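Side-chain contacts in 3-methyladenine dna-glycosylase (Archaeoglobus fulgidus, PDB 2JHN), which belongs to the helix-hairpin-helix superfamily of DNA glycosylases and also carries an AlkA-type domain related to the TATA-box binding protein: residues W12-K15 against M16-F19; Q83-E86 against E87-F91. The protein carries 1 engineered substitution. All coordinates share one frame; numbering follows the deposited sequence. Where two conformers were deposited one is given.

Interaction 1. Residues W12-K15 against M16-F19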
# COMPACT_ATOMS: atom_id res chain seq x y z
N TRP A 12 4.05 -15.42 5.34
CA TRP A 12 3.64 -14.29 6.17
C TRP A 12 4.80 -13.38 6.52
O TRP A 12 4.65 -12.16 6.55
CB TRP A 12 2.97 -14.80 7.45
CG TRP A 12 2.35 -13.72 8.29
CD1 TRP A 12 2.84 -13.18 9.46
CD2 TRP A 12 1.11 -13.06 8.04
NE1 TRP A 12 1.98 -12.21 9.93
CE2 TRP A 12 0.90 -12.13 9.09
CE3 TRP A 12 0.15 -13.16 7.02
CZ2 TRP A 12 -0.23 -11.30 9.15
CZ3 TRP A 12 -0.99 -12.32 7.08
CH2 TRP A 12 -1.16 -11.41 8.13
N GLU A 13 5.98 -13.96 6.79
CA GLU A 13 7.12 -13.15 7.16
C GLU A 13 7.49 -12.15 6.06
O GLU A 13 7.76 -10.99 6.33
CB GLU A 13 8.32 -14.04 7.57
CG GLU A 13 7.99 -15.12 8.61
CD GLU A 13 7.68 -16.48 7.97
OE1 GLU A 13 8.59 -17.35 7.95
OE2 GLU A 13 6.55 -16.68 7.49
N LEU A 14 7.46 -12.62 4.80
CA LEU A 14 7.69 -11.75 3.63
C LEU A 14 6.58 -10.69 3.43
O LEU A 14 6.88 -9.55 3.10
CB LEU A 14 7.87 -12.58 2.36
CG LEU A 14 9.21 -13.32 2.20
CD1 LEU A 14 9.29 -14.01 0.84
CD2 LEU A 14 10.42 -12.41 2.37
N LYS A 15 5.33 -11.09 3.63
CA LYS A 15 4.21 -10.11 3.64
C LYS A 15 4.46 -9.00 4.66
O LYS A 15 4.28 -7.82 4.35
CB LYS A 15 2.86 -10.78 3.90
CG LYS A 15 2.32 -11.62 2.74
CD LYS A 15 1.99 -10.80 1.52
CE LYS A 15 0.94 -11.52 0.66
NZ LYS A 15 0.81 -10.74 -0.57
N MET A 16 4.89 -9.37 5.86
CA MET A 16 5.17 -8.39 6.93
C MET A 16 6.43 -7.54 6.67
O MET A 16 6.49 -6.37 7.07
CB MET A 16 5.21 -9.08 8.30
CG MET A 16 3.91 -9.77 8.70
SD MET A 16 2.50 -8.61 8.77
CE MET A 16 1.69 -8.94 7.20
N LYS A 17 7.43 -8.12 6.00
CA LYS A 17 8.66 -7.41 5.65
C LYS A 17 8.38 -6.23 4.75
O LYS A 17 9.16 -5.28 4.67
CB LYS A 17 9.65 -8.35 4.96
CG LYS A 17 10.76 -8.89 5.85
CD LYS A 17 11.59 -9.94 5.08
CE LYS A 17 11.86 -9.48 3.66
NZ LYS A 17 13.10 -8.71 3.56
N PHE A 18 7.24 -6.28 4.06
CA PHE A 18 6.85 -5.19 3.17
C PHE A 18 6.66 -3.88 3.91
O PHE A 18 6.87 -2.82 3.34
CB PHE A 18 5.59 -5.53 2.37
CG PHE A 18 5.37 -4.64 1.19
CD1 PHE A 18 6.04 -4.88 -0.00
CD2 PHE A 18 4.47 -3.58 1.27
CE1 PHE A 18 5.84 -4.05 -1.10
CE2 PHE A 18 4.25 -2.74 0.16
CZ PHE A 18 4.94 -2.98 -1.02
N PHE A 19 6.28 -3.96 5.19
CA PHE A 19 6.12 -2.81 6.07
C PHE A 19 7.49 -2.25 6.47
O PHE A 19 8.37 -2.98 6.91
CB PHE A 19 5.31 -3.17 7.32
CG PHE A 19 3.86 -3.52 7.03
CD1 PHE A 19 2.94 -2.51 6.69
CD2 PHE A 19 3.42 -4.82 7.07
CE1 PHE A 19 1.60 -2.80 6.42
CE2 PHE A 19 2.06 -5.14 6.79
CZ PHE A 19 1.16 -4.13 6.47

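Interaction 2. Residues Q83-E86 against E87-F91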
# COMPACT_ATOMS: atom_id res chain seq x y z
N GLN A 83 -4.73 -13.49 -2.39
CA GLN A 83 -5.35 -14.20 -3.52
C GLN A 83 -4.35 -15.19 -4.14
O GLN A 83 -3.15 -14.96 -4.14
CB GLN A 83 -5.82 -13.23 -4.62
CG GLN A 83 -6.70 -12.08 -4.14
CD GLN A 83 -5.90 -10.81 -3.75
OE1 GLN A 83 -4.68 -10.85 -3.50
NE2 GLN A 83 -6.60 -9.68 -3.72
N ASN A 84 -4.90 -16.27 -4.69
CA ASN A 84 -4.17 -17.35 -5.32
C ASN A 84 -3.13 -16.83 -6.34
O ASN A 84 -3.51 -16.21 -7.34
CB ASN A 84 -5.19 -18.29 -5.98
CG ASN A 84 -4.56 -19.52 -6.60
OD1 ASN A 84 -3.34 -19.65 -6.69
ND2 ASN A 84 -5.42 -20.46 -7.02
N PRO A 85 -1.83 -17.02 -6.06
CA PRO A 85 -0.74 -16.52 -6.92
C PRO A 85 -0.29 -17.51 -8.00
O PRO A 85 0.77 -17.31 -8.60
CB PRO A 85 0.40 -16.36 -5.94
CG PRO A 85 0.22 -17.53 -4.98
CD PRO A 85 -1.29 -17.71 -4.86
N GLU A 86 -1.04 -18.57 -8.22
CA GLU A 86 -0.56 -19.66 -9.11
C GLU A 86 -0.23 -19.13 -10.52
O GLU A 86 0.86 -19.39 -11.04
CB GLU A 86 -1.61 -20.77 -9.17
CG GLU A 86 -1.33 -21.83 -10.23
CD GLU A 86 -0.32 -22.87 -9.79
OE1 GLU A 86 0.20 -22.77 -8.65
OE2 GLU A 86 -0.06 -23.80 -10.60
N GLU A 87 -1.16 -18.35 -11.08
CA GLU A 87 -1.05 -17.84 -12.43
C GLU A 87 0.05 -16.78 -12.54
O GLU A 87 0.79 -16.75 -13.53
CB GLU A 87 -2.39 -17.28 -12.90
CG GLU A 87 -2.56 -17.34 -14.44
CD GLU A 87 -3.62 -16.39 -14.99
OE1 GLU A 87 -4.62 -16.11 -14.26
OE2 GLU A 87 -3.47 -15.96 -16.17
N LEU A 88 0.14 -15.91 -11.54
CA LEU A 88 1.24 -14.94 -11.48
C LEU A 88 2.56 -15.69 -11.49
O LEU A 88 3.48 -15.34 -12.23
CB LEU A 88 1.15 -14.10 -10.18
CG LEU A 88 2.37 -13.25 -9.79
CD1 LEU A 88 2.66 -12.15 -10.78
CD2 LEU A 88 2.21 -12.65 -8.35
N TYR A 89 2.65 -16.72 -10.66
CA TYR A 89 3.91 -17.44 -10.52
C TYR A 89 4.30 -18.14 -11.82
O TYR A 89 5.47 -18.12 -12.21
CB TYR A 89 3.81 -18.44 -9.38
CG TYR A 89 3.98 -17.87 -7.97
CD1 TYR A 89 4.46 -16.56 -7.75
CD2 TYR A 89 3.70 -18.66 -6.87
CE1 TYR A 89 4.63 -16.09 -6.43
CE2 TYR A 89 3.87 -18.20 -5.58
CZ TYR A 89 4.32 -16.92 -5.36
OH TYR A 89 4.48 -16.51 -4.06
N ARG A 90 3.32 -18.76 -12.47
CA ARG A 90 3.53 -19.36 -13.81
C ARG A 90 4.09 -18.34 -14.80
O ARG A 90 5.06 -18.61 -15.54
CB ARG A 90 2.19 -19.92 -14.31
CG ARG A 90 2.29 -20.90 -15.46
CD ARG A 90 0.91 -21.47 -15.79
NE ARG A 90 0.43 -22.28 -14.66
CZ ARG A 90 -0.69 -22.05 -13.96
NH1 ARG A 90 -1.50 -21.04 -14.25
NH2 ARG A 90 -0.99 -22.88 -12.96
N PHE A 91 3.50 -17.15 -14.80
CA PHE A 91 3.92 -16.04 -15.67
C PHE A 91 5.34 -15.57 -15.35
O PHE A 91 6.16 -15.39 -16.25
CB PHE A 91 2.89 -14.90 -15.56
CG PHE A 91 3.21 -13.70 -16.43
CD1 PHE A 91 2.65 -13.57 -17.70
CD2 PHE A 91 4.08 -12.72 -15.98
CE1 PHE A 91 2.95 -12.47 -18.50
CE2 PHE A 91 4.39 -11.61 -16.76
CZ PHE A 91 3.82 -11.49 -18.03
O HOH W 1 -2.18 -15.34 -9.84
O HOH W 2 -3.98 -18.20 -9.85

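Interaction 1. Residues W12-K15 against M16-F19
Met-16 N donates to Trp-12 O at 2.9 Å and Lys-17 N to Glu-13 O at the same length, the i to i+4 ladder of helix 12-17, which then slackens as Phe-18 N makes only weak bonds to Leu-14 O and Lys-15 O. One turn above Trp-12, the Met-16 side chain folds over a face of the indole. Its CG sits 3.7 Å from the centroid of the Trp-12 five-membered ring and 28° off the ring normal, a CH-pi contact. The Met-16 SD is farther out, 4.3 Å from that centroid and oblique, making a Met-aromatic contact rather than a stack. The methyl continues across to the six-membered part, with Met-16 CE 3.6 Å from Trp-12 CZ2. Bends at chi2 (-59°) and chi3 carry SD and CE on across the indole. Trp-12 NE1 is hydrogen-bonded to Gly-33 O, which helps to fix the rotation of the indole beneath the thioether. The helix belongs to the TATA-box binding protein-like part of the chain, where Met-16 and Phe-19 touch Val-30 of the edge strand 29-31, and Trp-12 and Phe-19 meet helix 69-80. Beyond the indole, Met-16 CE also lies in the ring plane of Phe-19, at its edge, and 4.0 Å from Lys-15 CB, so this methyl fills the angle between three side chains. Lys-15 itself bends away from Met-16 beyond CB, and its ammonium donates to Phe-108 O and Gly-81 O. Phe-18 CB stays 3.3 Å from Lys-15 O, while CG stands opposite the backbone N (chi1 -164°) and the ring leaves the segment. Leu-14 and Lys-17 extend alongside one another, though Lys-17 has two conformers and the closeness of their ends is doubtful.

Interaction 2. Residues Q83-E86 against E87-F91
Pro-85 and Tyr-89 meet at the start of helix 86-93, where Pro-85 occupies the N-cap and an Asx turn leads the chain in. In that turn Asn-84 OD1 accepts from Glu-86 N at 3.0 Å, the donor standing well above the carbonyl plane of Asn-84. Proline has no side-chain acceptor to offer as a cap, and water takes over for the next two amides: one molecule accepts from Leu-88 N at 2.9 Å, the other from Glu-87 N at 3.1 Å, and both donate to Asn-84 O. The first regular helical bond runs from Tyr-89 N to Pro-85 O at 2.9 Å, with Arg-90 N to Glu-86 O following. Beside this bond the pyrrolidine lies over one face of the phenol ring: Pro-85 CB is 4.0 Å from the Tyr-89 ring centroid and 11° off its normal, a CH-pi contact above the ring centre, while Pro-85 CG leans toward Tyr-89 CE2. The tyrosine CG lies beside its backbone N (chi1 -80°), which sends the ring back along the turn to the proline. Its hydroxyl is held by Gly-109 N, and Tyr-280 of helix 274-287 also touches the side chain. On the outer surface Glu-86 OE2 forms a salt bridge with Arg-90 NH2 at 2.7 Å, the carboxylate and guanidinium planes turned 63° apart, so the bridge is single. Glu-86 CG lies just 2.9 Å from Arg-90 NH2, which makes the fine placing of these exposed groups doubtful. Nearer the backbone, Glu-86 O stands over the face of the guanidinium. Together the Asx turn and the waters satisfy three amides of the first turn, and the carboxylates of Glu-86 and Glu-87, the latter paired with Arg-272, probably interact favourably with the helix dipole.

The two contacts come one after the other along the chain. Their centres are 18 Å apart and their nearest atoms about 6 Å, without touching. Helix 69-80 lies between them in sequence and packs on Trp-12 and Phe-19. Both contacts reach adjacent residues, Phe-108 and Gly-109, and the same helix 274-287: Lys-15 of interaction 1 bonds to Phe-108 O and Tyr-89 of interaction 2 to Gly-109 N, while Phe-18 and Tyr-89 each touch the helix. In interaction 1 the side chain of Phe-19 lies about 5 Å from a sodium ion; one of the two sodium sites, formed by Leu-21, Leu-24, Thr-26 and Asp-28, follows this segment in sequence.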